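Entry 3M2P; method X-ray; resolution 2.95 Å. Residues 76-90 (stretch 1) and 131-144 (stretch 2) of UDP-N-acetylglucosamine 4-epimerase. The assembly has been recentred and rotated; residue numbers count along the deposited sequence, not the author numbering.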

# COMPACT_ATOMS: atom_id res chain seq x y z
N GLN A 76 -6.04 -15.92 -3.52
CA GLN A 76 -5.89 -15.80 -4.96
C GLN A 76 -4.77 -14.86 -5.38
O GLN A 76 -4.42 -14.81 -6.56
N GLY A 77 -4.20 -14.11 -4.44
CA GLY A 77 -3.16 -13.16 -4.78
C GLY A 77 -3.77 -12.02 -5.57
O GLY A 77 -3.12 -11.41 -6.42
N LYS A 78 -5.04 -11.74 -5.29
CA LYS A 78 -5.79 -10.66 -5.93
C LYS A 78 -6.15 -9.55 -4.94
O LYS A 78 -6.45 -9.82 -3.77
N ILE A 79 -6.12 -8.31 -5.41
CA ILE A 79 -6.31 -7.20 -4.50
C ILE A 79 -7.74 -7.14 -4.00
O ILE A 79 -8.02 -6.46 -3.01
N SER A 80 -8.64 -7.86 -4.66
CA SER A 80 -10.05 -7.81 -4.31
C SER A 80 -10.33 -8.52 -2.99
O SER A 80 -11.29 -8.19 -2.30
N GLU A 81 -9.48 -9.46 -2.61
CA GLU A 81 -9.74 -10.25 -1.41
C GLU A 81 -9.54 -9.45 -0.12
O GLU A 81 -9.78 -9.96 0.98
N PHE A 82 -9.11 -8.20 -0.27
CA PHE A 82 -8.76 -7.38 0.88
C PHE A 82 -9.63 -6.14 0.99
O PHE A 82 -9.73 -5.53 2.05
N HIS A 83 -10.28 -5.77 -0.11
CA HIS A 83 -11.09 -4.58 -0.16
C HIS A 83 -12.11 -4.53 0.98
O HIS A 83 -12.51 -3.46 1.42
N ASP A 84 -12.53 -5.68 1.46
CA ASP A 84 -13.49 -5.69 2.55
C ASP A 84 -12.84 -5.22 3.84
O ASP A 84 -13.48 -4.55 4.65
N ASN A 85 -11.58 -5.57 4.04
CA ASN A 85 -10.77 -5.04 5.13
C ASN A 85 -10.63 -3.53 5.07
O ASN A 85 -10.96 -2.83 6.02
N GLU A 86 -10.11 -3.04 3.96
CA GLU A 86 -9.96 -1.61 3.78
C GLU A 86 -11.23 -0.88 4.24
O GLU A 86 -11.18 0.03 5.06
N ILE A 87 -12.37 -1.34 3.75
CA ILE A 87 -13.67 -0.83 4.17
C ILE A 87 -13.89 -0.98 5.68
O ILE A 87 -14.29 -0.05 6.35
N LEU A 88 -13.63 -2.17 6.21
CA LEU A 88 -13.85 -2.43 7.62
C LEU A 88 -13.03 -1.43 8.44
O LEU A 88 -13.48 -0.94 9.47
N THR A 89 -11.83 -1.14 7.95
CA THR A 89 -10.92 -0.23 8.63
C THR A 89 -11.49 1.18 8.69
O THR A 89 -11.71 1.70 9.78
N GLN A 90 -11.76 1.79 7.53
CA GLN A 90 -12.40 3.11 7.49
C GLN A 90 -13.68 3.21 8.30
O GLN A 90 -13.95 4.25 8.89
N LEU A 131 3.45 -8.88 -1.79
CA LEU A 131 2.15 -9.52 -1.78
C LEU A 131 1.00 -8.54 -1.86
O LEU A 131 1.13 -7.37 -1.50
N MSE A 132 -0.13 -9.02 -2.33
CA MSE A 132 -1.32 -8.19 -2.36
C MSE A 132 -1.71 -7.90 -0.92
O MSE A 132 -2.12 -6.81 -0.61
N TYR A 133 -1.53 -8.88 -0.05
CA TYR A 133 -1.68 -8.69 1.39
C TYR A 133 -0.92 -7.46 1.88
O TYR A 133 -1.45 -6.65 2.64
N GLY A 134 0.32 -7.32 1.43
CA GLY A 134 1.14 -6.18 1.80
C GLY A 134 0.52 -4.89 1.34
O GLY A 134 0.26 -4.00 2.15
N VAL A 135 0.30 -4.77 0.04
CA VAL A 135 -0.34 -3.57 -0.51
C VAL A 135 -1.51 -3.11 0.35
O VAL A 135 -1.60 -1.95 0.74
N SER A 136 -2.41 -4.05 0.66
CA SER A 136 -3.59 -3.75 1.47
C SER A 136 -3.25 -3.18 2.84
O SER A 136 -3.73 -2.12 3.21
N LYS A 137 -2.43 -3.91 3.59
CA LYS A 137 -2.02 -3.48 4.91
C LYS A 137 -1.49 -2.06 4.83
O LYS A 137 -1.87 -1.19 5.63
N LEU A 138 -0.63 -1.83 3.85
CA LEU A 138 -0.08 -0.51 3.58
C LEU A 138 -1.17 0.55 3.34
O LEU A 138 -1.00 1.72 3.67
N ALA A 139 -2.29 0.15 2.74
CA ALA A 139 -3.39 1.07 2.44
C ALA A 139 -4.15 1.45 3.71
O ALA A 139 -4.49 2.62 3.92
N CYS A 140 -4.40 0.46 4.56
CA CYS A 140 -5.09 0.68 5.83
C CYS A 140 -4.26 1.57 6.77
O CYS A 140 -4.81 2.29 7.59
N GLU A 141 -2.94 1.49 6.63
CA GLU A 141 -2.02 2.34 7.38
C GLU A 141 -2.24 3.80 7.07
O GLU A 141 -2.32 4.63 7.98
N HIS A 142 -2.32 4.13 5.79
CA HIS A 142 -2.58 5.50 5.38
C HIS A 142 -4.03 5.95 5.62
O HIS A 142 -4.29 7.14 5.83
N ILE A 143 -4.97 5.01 5.61
CA ILE A 143 -6.32 5.33 6.04
C ILE A 143 -6.26 5.91 7.46
O ILE A 143 -6.78 6.99 7.73
N GLY A 144 -5.59 5.19 8.36
CA GLY A 144 -5.40 5.67 9.72
C GLY A 144 -4.64 6.98 9.74
O GLY A 144 -5.01 7.90 10.46

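Helices 83-90 and 132-144 run nearly parallel, their axes inclined by 15° and 9.7 Å apart at closest approach, and the loop before the first helix extends the contact toward M132, a selenomethionine. At the loop, E81 (chi1 m, chi2 t) gathers backbone amides, with K78 N donating to E81 OE1 at 3.2 Å and Q76 N to E81 OE2 at 3.1 Å. The M132 side chain points toward this segment and lies against it: its CG is 3.5 Å from K78 C, and its CE comes within 3.2 Å of I79 CB, a tight contact. I79 (t, p) also reaches along the second helix, placing CD1 4.4 Å from V135 CB. F82 (m) points in, with Y133 CA over one face of its ring, 3.4 Å from CZ; F82 CE2 lies 3.8 Å from M132 CB, while F82 CB packs 3.2 Å from S136 OG.

One turn on, the CA-to-CB bond of E86 points sideways, but its m, t conformation brings the carboxylate nearer, where OE2 accepts a weak hydrogen bond from S136 OG (3.5 Å) and meets A139 CB at 3.7 Å. T89 (m) points toward the second helix, its OG1 3.6 Å from C140 SG and its CG2 3.8 Å from I143 CG2. Q90 CB closes the contact, 4.2 Å from I143 CG2.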

# COMPACT_ATOMS: atom_id res chain seq x y z
CB GLN A 76 -7.20 -15.28 -5.56
CG GLN A 76 -8.44 -16.08 -5.17
CD GLN A 76 -8.60 -17.35 -6.00
OE1 GLN A 76 -7.91 -18.35 -5.76
NE2 GLN A 76 -9.51 -17.31 -6.97
CB LYS A 78 -7.06 -11.21 -6.59
CG LYS A 78 -6.83 -11.76 -7.99
CD LYS A 78 -8.10 -12.35 -8.56
CE LYS A 78 -7.99 -12.48 -10.07
NZ LYS A 78 -9.05 -13.38 -10.60
CB ILE A 79 -5.88 -5.86 -5.13
CG1 ILE A 79 -5.74 -4.80 -4.03
CG2 ILE A 79 -6.83 -5.42 -6.21
CD1 ILE A 79 -4.87 -5.26 -2.88
CB SER A 80 -10.93 -8.37 -5.45
OG SER A 80 -10.96 -9.79 -5.49
CB GLU A 81 -8.83 -11.47 -1.34
CG GLU A 81 -8.71 -12.25 -2.62
CD GLU A 81 -7.72 -13.37 -2.46
OE1 GLU A 81 -6.61 -13.28 -3.03
OE2 GLU A 81 -8.05 -14.32 -1.72
CB PHE A 82 -7.30 -6.97 0.78
CG PHE A 82 -6.36 -8.13 0.81
CD1 PHE A 82 -6.12 -8.79 2.00
CD2 PHE A 82 -5.74 -8.57 -0.34
CE1 PHE A 82 -5.26 -9.86 2.03
CE2 PHE A 82 -4.88 -9.64 -0.31
CZ PHE A 82 -4.64 -10.29 0.88
CB HIS A 83 -11.78 -4.48 -1.51
CG HIS A 83 -10.88 -4.04 -2.60
ND1 HIS A 83 -9.71 -3.35 -2.36
CD2 HIS A 83 -10.97 -4.15 -3.95
CE1 HIS A 83 -9.11 -3.08 -3.51
NE2 HIS A 83 -9.86 -3.55 -4.49
CB ASP A 84 -14.08 -7.08 2.72
CG ASP A 84 -15.42 -7.05 3.39
OD1 ASP A 84 -16.45 -7.08 2.66
OD2 ASP A 84 -15.46 -6.98 4.64
CB ASN A 85 -9.38 -5.63 5.07
CG ASN A 85 -9.24 -6.84 5.93
OD1 ASN A 85 -8.97 -7.94 5.44
ND2 ASN A 85 -9.44 -6.67 7.23
CB GLU A 86 -9.56 -1.29 2.34
CG GLU A 86 -8.21 -1.90 1.98
CD GLU A 86 -7.67 -1.48 0.63
OE1 GLU A 86 -8.21 -0.52 0.04
OE2 GLU A 86 -6.69 -2.11 0.15
CB ILE A 87 -14.81 -1.52 3.37
CG1 ILE A 87 -14.82 -1.01 1.93
CG2 ILE A 87 -16.16 -1.34 4.03
CD1 ILE A 87 -15.96 -1.49 1.15
CB LEU A 88 -13.44 -3.87 7.95
CG LEU A 88 -13.72 -4.41 9.36
CD1 LEU A 88 -13.57 -5.90 9.43
CD2 LEU A 88 -12.83 -3.76 10.41
CB THR A 89 -9.52 -0.27 7.97
OG1 THR A 89 -8.84 -1.45 8.41
CG2 THR A 89 -8.69 0.94 8.33
CB GLN A 90 -12.67 3.57 6.06
CG GLN A 90 -13.17 5.01 6.00
CD GLN A 90 -13.15 5.59 4.60
OE1 GLN A 90 -13.41 4.89 3.63
NE2 GLN A 90 -12.86 6.87 4.50
CB LEU A 131 2.02 -10.40 -0.55
CG LEU A 131 2.70 -11.75 -0.79
CD1 LEU A 131 2.35 -12.77 0.30
CD2 LEU A 131 2.26 -12.25 -2.17
CB MSE A 132 -2.44 -8.90 -3.13
CG MSE A 132 -3.07 -8.05 -4.23
SE MSE A 132 -1.78 -7.30 -5.50
CE MSE A 132 -2.98 -6.15 -6.46
CB TYR A 133 -1.22 -9.95 2.13
CG TYR A 133 -0.93 -9.81 3.61
CD1 TYR A 133 -1.95 -9.75 4.56
CD2 TYR A 133 0.38 -9.78 4.07
CE1 TYR A 133 -1.66 -9.64 5.92
CE2 TYR A 133 0.68 -9.67 5.42
CZ TYR A 133 -0.33 -9.60 6.34
OH TYR A 133 -0.00 -9.49 7.69
CB VAL A 135 -0.83 -3.79 -1.94
CG1 VAL A 135 -1.30 -2.48 -2.52
CG2 VAL A 135 0.28 -4.38 -2.80
CB SER A 136 -4.46 -5.00 1.65
OG SER A 136 -5.68 -4.67 2.30
CB LYS A 137 -0.95 -4.43 5.45
CG LYS A 137 -1.50 -5.70 6.06
CD LYS A 137 -2.19 -5.39 7.35
CE LYS A 137 -3.07 -6.53 7.79
NZ LYS A 137 -4.28 -6.01 8.52
CB LEU A 138 0.85 -0.61 2.37
CG LEU A 138 1.95 0.41 2.06
CD1 LEU A 138 2.64 -0.01 0.78
CD2 LEU A 138 1.39 1.81 1.89
CB ALA A 139 -4.33 0.46 1.43
CB CYS A 140 -5.41 -0.65 6.51
SG CYS A 140 -6.59 -1.69 5.61
CB GLU A 141 -0.58 2.00 7.02
CG GLU A 141 0.03 0.89 7.81
CD GLU A 141 1.52 0.85 7.59
OE1 GLU A 141 2.04 1.88 7.11
OE2 GLU A 141 2.17 -0.19 7.89
CB HIS A 142 -2.15 5.70 3.94
CG HIS A 142 -0.66 5.67 3.77
ND1 HIS A 142 0.15 6.73 4.11
CD2 HIS A 142 0.17 4.68 3.35
CE1 HIS A 142 1.41 6.41 3.88
NE2 HIS A 142 1.45 5.18 3.42
CB ILE A 143 -7.26 4.12 5.98
CG1 ILE A 143 -7.51 3.73 4.52
CG2 ILE A 143 -8.57 4.41 6.72
CD1 ILE A 143 -8.47 2.57 4.32